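Local structure of periplasmic binding protein (Thermotoga lettingae TMO, 4RY8) at residues C[16-30]-C[67-80]. The protein binds 5-methylthioribose between its two lobes and probably serves as the periplasmic receptor of a sugar transporter. Sequence-based numbering, arbitrary orientation.
Sequences VRIALVREVGEGSFF and FITQRVDAIIIDHG. With SR1 (5-S-methyl-5-thio-alpha-D-ribofuranose), chain G.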
loop_
_atom_site.group_PDB
_atom_site.type_symbol
_atom_site.label_atom_id
_atom_site.label_comp_id
_atom_site.label_asym_id
_atom_site.label_seq_id
_atom_site.Cartn_x
_atom_site.Cartn_y
_atom_site.Cartn_z
ATOM N N VAL C 16 18.522 -8.641 -33.385
ATOM C CA VAL C 16 17.870 -7.764 -32.391
ATOM C C VAL C 16 18.840 -7.453 -31.252
ATOM O O VAL C 16 19.209 -8.356 -30.468
ATOM C CB VAL C 16 16.595 -8.397 -31.783
ATOM C CG1 VAL C 16 15.962 -7.445 -30.747
ATOM C CG2 VAL C 16 15.610 -8.755 -32.884
ATOM N N ARG C 17 19.249 -6.183 -31.158
ATOM C CA ARG C 17 20.194 -5.752 -30.131
ATOM C C ARG C 17 19.507 -4.863 -29.106
ATOM O O ARG C 17 18.888 -3.874 -29.452
ATOM C CB ARG C 17 21.389 -5.032 -30.769
ATOM C CG ARG C 17 22.299 -5.982 -31.558
ATOM C CD ARG C 17 23.460 -5.277 -32.232
ATOM N NE ARG C 17 22.964 -4.203 -33.096
ATOM C CZ ARG C 17 23.385 -2.939 -33.073
ATOM N NH1 ARG C 17 24.370 -2.548 -32.262
ATOM N NH2 ARG C 17 22.829 -2.058 -33.887
ATOM N N ILE C 18 19.630 -5.235 -27.836
ATOM C CA ILE C 18 19.015 -4.513 -26.725
ATOM C C ILE C 18 20.120 -4.110 -25.744
ATOM O O ILE C 18 20.864 -4.966 -25.250
ATOM C CB ILE C 18 17.969 -5.398 -26.015
ATOM C CG1 ILE C 18 16.800 -5.703 -26.963
ATOM C CG2 ILE C 18 17.467 -4.775 -24.720
ATOM C CD1 ILE C 18 16.024 -6.925 -26.536
ATOM N N ALA C 19 20.213 -2.809 -25.466
ATOM C CA ALA C 19 21.218 -2.272 -24.555
ATOM C C ALA C 19 20.650 -2.023 -23.169
ATOM O O ALA C 19 19.601 -1.393 -23.007
ATOM C CB ALA C 19 21.797 -0.971 -25.111
ATOM N N LEU C 20 21.372 -2.488 -22.168
ATOM C CA LEU C 20 20.999 -2.304 -20.791
ATOM C C LEU C 20 21.988 -1.319 -20.236
ATOM O O LEU C 20 23.187 -1.608 -20.156
ATOM C CB LEU C 20 21.085 -3.639 -20.022
ATOM C CG LEU C 20 20.951 -3.505 -18.506
ATOM C CD1 LEU C 20 19.637 -2.838 -18.070
ATOM C CD2 LEU C 20 21.059 -4.845 -17.817
ATOM N N VAL C 21 21.503 -0.139 -19.888
ATOM C CA VAL C 21 22.364 0.912 -19.376
ATOM C C VAL C 21 21.977 1.155 -17.939
ATOM O O VAL C 21 20.873 1.621 -17.664
ATOM C CB VAL C 21 22.216 2.215 -20.186
ATOM C CG1 VAL C 21 23.098 3.317 -19.600
ATOM C CG2 VAL C 21 22.579 1.962 -21.624
ATOM N N ARG C 22 22.903 0.877 -17.021
ATOM C CA ARG C 22 22.620 0.923 -15.604
ATOM C C ARG C 22 23.399 1.958 -14.898
ATOM O O ARG C 22 24.565 2.082 -15.137
ATOM C CB ARG C 22 23.036 -0.391 -14.947
ATOM C CG ARG C 22 22.522 -1.646 -15.637
ATOM C CD ARG C 22 23.566 -2.721 -15.525
ATOM N NE ARG C 22 23.357 -3.481 -14.321
ATOM C CZ ARG C 22 24.293 -4.132 -13.632
ATOM N NH1 ARG C 22 25.593 -4.125 -13.954
ATOM N NH2 ARG C 22 23.895 -4.800 -12.573
ATOM N N GLU C 23 22.795 2.602 -13.929
ATOM C CA GLU C 23 23.528 3.536 -13.077
ATOM C C GLU C 23 24.396 2.791 -12.075
ATOM O O GLU C 23 25.518 3.194 -11.794
ATOM C CB GLU C 23 22.562 4.457 -12.323
ATOM C CG GLU C 23 23.250 5.632 -11.614
ATOM C CD GLU C 23 22.378 6.409 -10.589
ATOM O OE1 GLU C 23 21.140 6.226 -10.493
ATOM O OE2 GLU C 23 22.941 7.234 -9.840
ATOM N N VAL C 24 23.886 1.691 -11.545
ATOM C CA VAL C 24 24.442 1.116 -10.335
ATOM C C VAL C 24 24.464 -0.398 -10.503
ATOM O O VAL C 24 23.530 -0.963 -11.038
ATOM C CB VAL C 24 23.562 1.519 -9.116
ATOM C CG1 VAL C 24 23.792 0.615 -7.906
ATOM C CG2 VAL C 24 23.819 2.974 -8.756
ATOM N N GLY C 25 25.536 -1.036 -10.067
ATOM C CA GLY C 25 25.640 -2.488 -10.179
ATOM C C GLY C 25 26.087 -3.225 -8.925
ATOM O O GLY C 25 26.221 -4.441 -8.973
ATOM N N GLU C 26 26.285 -2.526 -7.802
ATOM C CA GLU C 26 26.829 -3.148 -6.594
ATOM C C GLU C 26 25.822 -4.015 -5.817
ATOM O O GLU C 26 24.689 -3.663 -5.662
ATOM C CB GLU C 26 27.457 -2.106 -5.659
ATOM C CG GLU C 26 26.509 -1.179 -4.929
ATOM C CD GLU C 26 27.240 -0.318 -3.901
ATOM O OE1 GLU C 26 27.902 -0.875 -2.987
ATOM O OE2 GLU C 26 27.151 0.905 -4.009
ATOM N N GLY C 27 26.269 -5.154 -5.321
ATOM C CA GLY C 27 25.444 -5.976 -4.432
ATOM C C GLY C 27 24.613 -7.017 -5.169
ATOM O O GLY C 27 24.331 -6.869 -6.374
ATOM N N SER C 28 24.219 -8.062 -4.431
ATOM C CA SER C 28 23.504 -9.207 -4.999
ATOM C C SER C 28 22.132 -8.901 -5.669
ATOM O O SER C 28 21.811 -9.479 -6.707
ATOM C CB SER C 28 23.383 -10.347 -3.945
ATOM O OG SER C 28 22.519 -11.358 -4.451
ATOM N N PHE C 29 21.318 -8.022 -5.112
ATOM C CA PHE C 29 20.103 -7.591 -5.821
ATOM C C PHE C 29 20.381 -7.278 -7.286
ATOM O O PHE C 29 19.731 -7.800 -8.176
ATOM C CB PHE C 29 19.437 -6.369 -5.159
ATOM C CG PHE C 29 18.265 -5.827 -5.952
ATOM C CD1 PHE C 29 18.456 -4.992 -7.065
ATOM C CD2 PHE C 29 16.989 -6.189 -5.623
ATOM C CE1 PHE C 29 17.381 -4.537 -7.819
ATOM C CE2 PHE C 29 15.916 -5.755 -6.357
ATOM C CZ PHE C 29 16.103 -4.917 -7.454
ATOM N N PHE C 30 21.375 -6.442 -7.519
ATOM C CA PHE C 30 21.658 -5.948 -8.844
ATOM C C PHE C 30 22.339 -7.035 -9.678
ATOM O O PHE C 30 22.085 -7.143 -10.876
ATOM C CB PHE C 30 22.497 -4.675 -8.754
ATOM C CG PHE C 30 21.694 -3.456 -8.395
ATOM C CD1 PHE C 30 20.742 -2.971 -9.282
ATOM C CD2 PHE C 30 21.902 -2.773 -7.209
ATOM C CE1 PHE C 30 19.974 -1.845 -8.968
ATOM C CE2 PHE C 30 21.158 -1.655 -6.892
ATOM C CZ PHE C 30 20.196 -1.178 -7.778
ATOM N N PHE C 67 25.046 3.852 -27.491
ATOM C CA PHE C 67 24.042 2.905 -27.985
ATOM C C PHE C 67 23.128 3.519 -29.051
ATOM O O PHE C 67 22.678 2.808 -29.974
ATOM C CB PHE C 67 23.272 2.263 -26.828
ATOM C CG PHE C 67 24.107 1.300 -26.033
ATOM C CD1 PHE C 67 24.768 0.253 -26.667
ATOM C CD2 PHE C 67 24.267 1.451 -24.665
ATOM C CE1 PHE C 67 25.548 -0.632 -25.953
ATOM C CE2 PHE C 67 25.049 0.570 -23.943
ATOM C CZ PHE C 67 25.696 -0.464 -24.591
ATOM N N ILE C 68 22.879 4.831 -28.950
ATOM C CA ILE C 68 22.113 5.549 -29.987
ATOM C C ILE C 68 22.856 5.486 -31.323
ATOM O O ILE C 68 22.301 5.043 -32.345
ATOM C CB ILE C 68 21.800 7.012 -29.592
ATOM C CG1 ILE C 68 20.749 7.023 -28.486
ATOM C CG2 ILE C 68 21.251 7.774 -30.785
ATOM C CD1 ILE C 68 20.523 8.354 -27.791
ATOM N N THR C 69 24.122 5.882 -31.289
ATOM C CA THR C 69 25.006 5.808 -32.460
ATOM C C THR C 69 25.027 4.417 -33.080
ATOM O O THR C 69 24.895 4.280 -34.289
ATOM C CB THR C 69 26.428 6.202 -32.070
ATOM O OG1 THR C 69 26.392 7.531 -31.545
ATOM C CG2 THR C 69 27.366 6.148 -33.285
ATOM N N GLN C 70 25.174 3.389 -32.247
ATOM C CA GLN C 70 25.110 1.998 -32.729
ATOM C C GLN C 70 23.715 1.598 -33.273
ATOM O O GLN C 70 23.561 0.499 -33.838
ATOM C CB GLN C 70 25.530 1.042 -31.607
ATOM C CG GLN C 70 26.973 1.233 -31.115
ATOM C CD GLN C 70 27.268 0.404 -29.876
ATOM O OE1 GLN C 70 26.712 -0.688 -29.713
ATOM N NE2 GLN C 70 28.126 0.919 -28.984
ATOM N N ARG C 71 22.709 2.468 -33.087
ATOM C CA ARG C 71 21.334 2.194 -33.495
ATOM C C ARG C 71 20.908 0.790 -33.030
ATOM O O ARG C 71 20.496 -0.042 -33.832
ATOM C CB ARG C 71 21.139 2.273 -35.019
ATOM C CG ARG C 71 21.883 3.378 -35.761
ATOM C CD ARG C 71 22.240 2.886 -37.165
ATOM N NE ARG C 71 22.764 3.926 -38.041
ATOM C CZ ARG C 71 23.170 3.718 -39.295
ATOM N NH1 ARG C 71 23.108 2.500 -39.829
ATOM N NH2 ARG C 71 23.636 4.732 -40.024
ATOM N N VAL C 72 21.035 0.525 -31.740
ATOM C CA VAL C 72 20.407 -0.672 -31.155
ATOM C C VAL C 72 18.886 -0.570 -31.358
ATOM O O VAL C 72 18.342 0.518 -31.567
ATOM C CB VAL C 72 20.739 -0.818 -29.650
ATOM C CG1 VAL C 72 22.244 -0.987 -29.450
ATOM C CG2 VAL C 72 20.229 0.380 -28.839
ATOM N N ASP C 73 18.225 -1.718 -31.331
ATOM C CA ASP C 73 16.796 -1.775 -31.432
ATOM C C ASP C 73 16.071 -1.156 -30.203
ATOM O O ASP C 73 15.007 -0.525 -30.322
ATOM C CB ASP C 73 16.383 -3.240 -31.664
ATOM C CG ASP C 73 16.933 -3.791 -32.953
ATOM O OD1 ASP C 73 18.081 -4.299 -32.984
ATOM O OD2 ASP C 73 16.223 -3.667 -33.963
ATOM N N ALA C 74 16.640 -1.328 -29.017
ATOM C CA ALA C 74 16.054 -0.731 -27.825
ATOM C C ALA C 74 17.068 -0.522 -26.725
ATOM O O ALA C 74 18.074 -1.229 -26.656
ATOM C CB ALA C 74 14.922 -1.628 -27.310
ATOM N N ILE C 75 16.787 0.469 -25.870
ATOM C CA ILE C 75 17.535 0.704 -24.655
ATOM C C ILE C 75 16.685 0.507 -23.375
ATOM O O ILE C 75 15.592 1.086 -23.232
ATOM C CB ILE C 75 18.137 2.128 -24.695
ATOM C CG1 ILE C 75 18.918 2.315 -25.985
ATOM C CG2 ILE C 75 19.065 2.348 -23.516
ATOM C CD1 ILE C 75 19.402 3.729 -26.221
ATOM N N ILE C 76 17.202 -0.282 -22.436
ATOM C CA ILE C 76 16.699 -0.277 -21.087
ATOM C C ILE C 76 17.534 0.711 -20.253
ATOM O O ILE C 76 18.759 0.583 -20.128
ATOM C CB ILE C 76 16.764 -1.671 -20.451
ATOM C CG1 ILE C 76 16.073 -2.671 -21.381
ATOM C CG2 ILE C 76 16.108 -1.680 -19.082
ATOM C CD1 ILE C 76 16.551 -4.087 -21.195
ATOM N N ILE C 77 16.868 1.706 -19.708
ATOM C CA ILE C 77 17.473 2.590 -18.747
ATOM C C ILE C 77 17.136 2.190 -17.303
ATOM O O ILE C 77 15.986 2.254 -16.835
ATOM C CB ILE C 77 17.137 4.029 -19.040
ATOM C CG1 ILE C 77 17.548 4.329 -20.485
ATOM C CG2 ILE C 77 17.894 4.922 -18.070
ATOM C CD1 ILE C 77 17.292 5.736 -20.902
ATOM N N ASP C 78 18.192 1.803 -16.594
ATOM C CA ASP C 78 18.120 1.298 -15.258
ATOM C C ASP C 78 18.655 2.314 -14.247
ATOM O O ASP C 78 19.849 2.552 -14.211
ATOM C CB ASP C 78 18.978 0.059 -15.242
ATOM C CG ASP C 78 18.684 -0.812 -14.105
ATOM O OD1 ASP C 78 18.774 -0.275 -12.993
ATOM O OD2 ASP C 78 18.348 -2.005 -14.337
ATOM N N HIS C 79 17.769 2.824 -13.400
ATOM C CA HIS C 79 18.045 3.908 -12.480
ATOM C C HIS C 79 18.421 5.173 -13.272
ATOM O O HIS C 79 17.970 5.357 -14.411
ATOM C CB HIS C 79 19.065 3.514 -11.425
ATOM C CG HIS C 79 18.582 2.454 -10.502
ATOM N ND1 HIS C 79 18.145 1.238 -10.959
ATOM C CD2 HIS C 79 18.450 2.422 -9.157
ATOM C CE1 HIS C 79 17.766 0.497 -9.942
ATOM N NE2 HIS C 79 17.939 1.182 -8.835
ATOM N N GLY C 80 19.242 6.029 -12.675
ATOM C CA GLY C 80 19.634 7.284 -13.284
ATOM C C GLY C 80 18.697 8.348 -12.774
ATOM O O GLY C 80 17.820 8.064 -12.014
HETATM C CS SR1 G . 20.532 2.579 -5.034
HETATM S S SR1 G . 18.832 2.280 -5.461
HETATM C C5 SR1 G . 18.767 0.650 -4.677
HETATM C C4 SR1 G . 17.388 0.013 -4.836
HETATM O O4 SR1 G . 17.145 -0.056 -6.203
HETATM C C1 SR1 G . 16.540 -1.313 -6.569
HETATM O O1 SR1 G . 15.274 -1.033 -7.062
HETATM C C2 SR1 G . 16.446 -2.206 -5.342
HETATM O O2 SR1 G . 15.117 -2.523 -4.846
HETATM C C3 SR1 G . 17.250 -1.417 -4.328
HETATM O O3 SR1 G . 16.615 -1.442 -3.057
HETATM O O HOH W 1 21.286 0.542 -11.904
#
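R17 NH2 gives a nearly straight bond (177°) to Q70 O, 2.7 Å away and in the guanidinium plane; the bend of the R17 chain at chi3 (-56°) brings it there, and V72 CG1 sits over one face. The R17 N-H runs straight to D73 OD1 at 2.9 Å, on that oxygen's anti side, while R17 O takes weak bonds from the backbone N of D73 and A74. Strands 17-22 and 74-78 are then parallel neighbours in the 2-1-3 strand order that begins an alpha/beta lobe of the periplasmic binding protein fold, A19 and V21 each bonding through N and O to 74-78. On the face carrying A19 and V21, helix 57-69, which leads into 74-78, lays the F67 ring across A19, whose CB stands 3.4 Å from its centroid in a CH-pi contact, with V21 CG2 against CD2. On the other face L20 CD1 packs on I76 CG2, 3.8 Å away. Past the strands E23 OE1 accepts the G80 N-H. H79 gives ND1 to D78 OD1 (2.6 Å) and NE2 to the sugar's ring oxygen O4 (3.0 Å, 170°), and the edge of F30 meets the H79 ring in an offset edge-to-face pair. The F29 ring lies over the sugar, CZ 3.5 Å from C2, and its CD1 sits over the centre of F30. A serine in place of F29 would probably leave the sugar without its apolar platform and F30 freer to shift. D103, Q116, R153 and D231 also bond the sugar. Donation from both H79 nitrogens is consistent with a protonated imidazole, which the D78 carboxylate would stabilise.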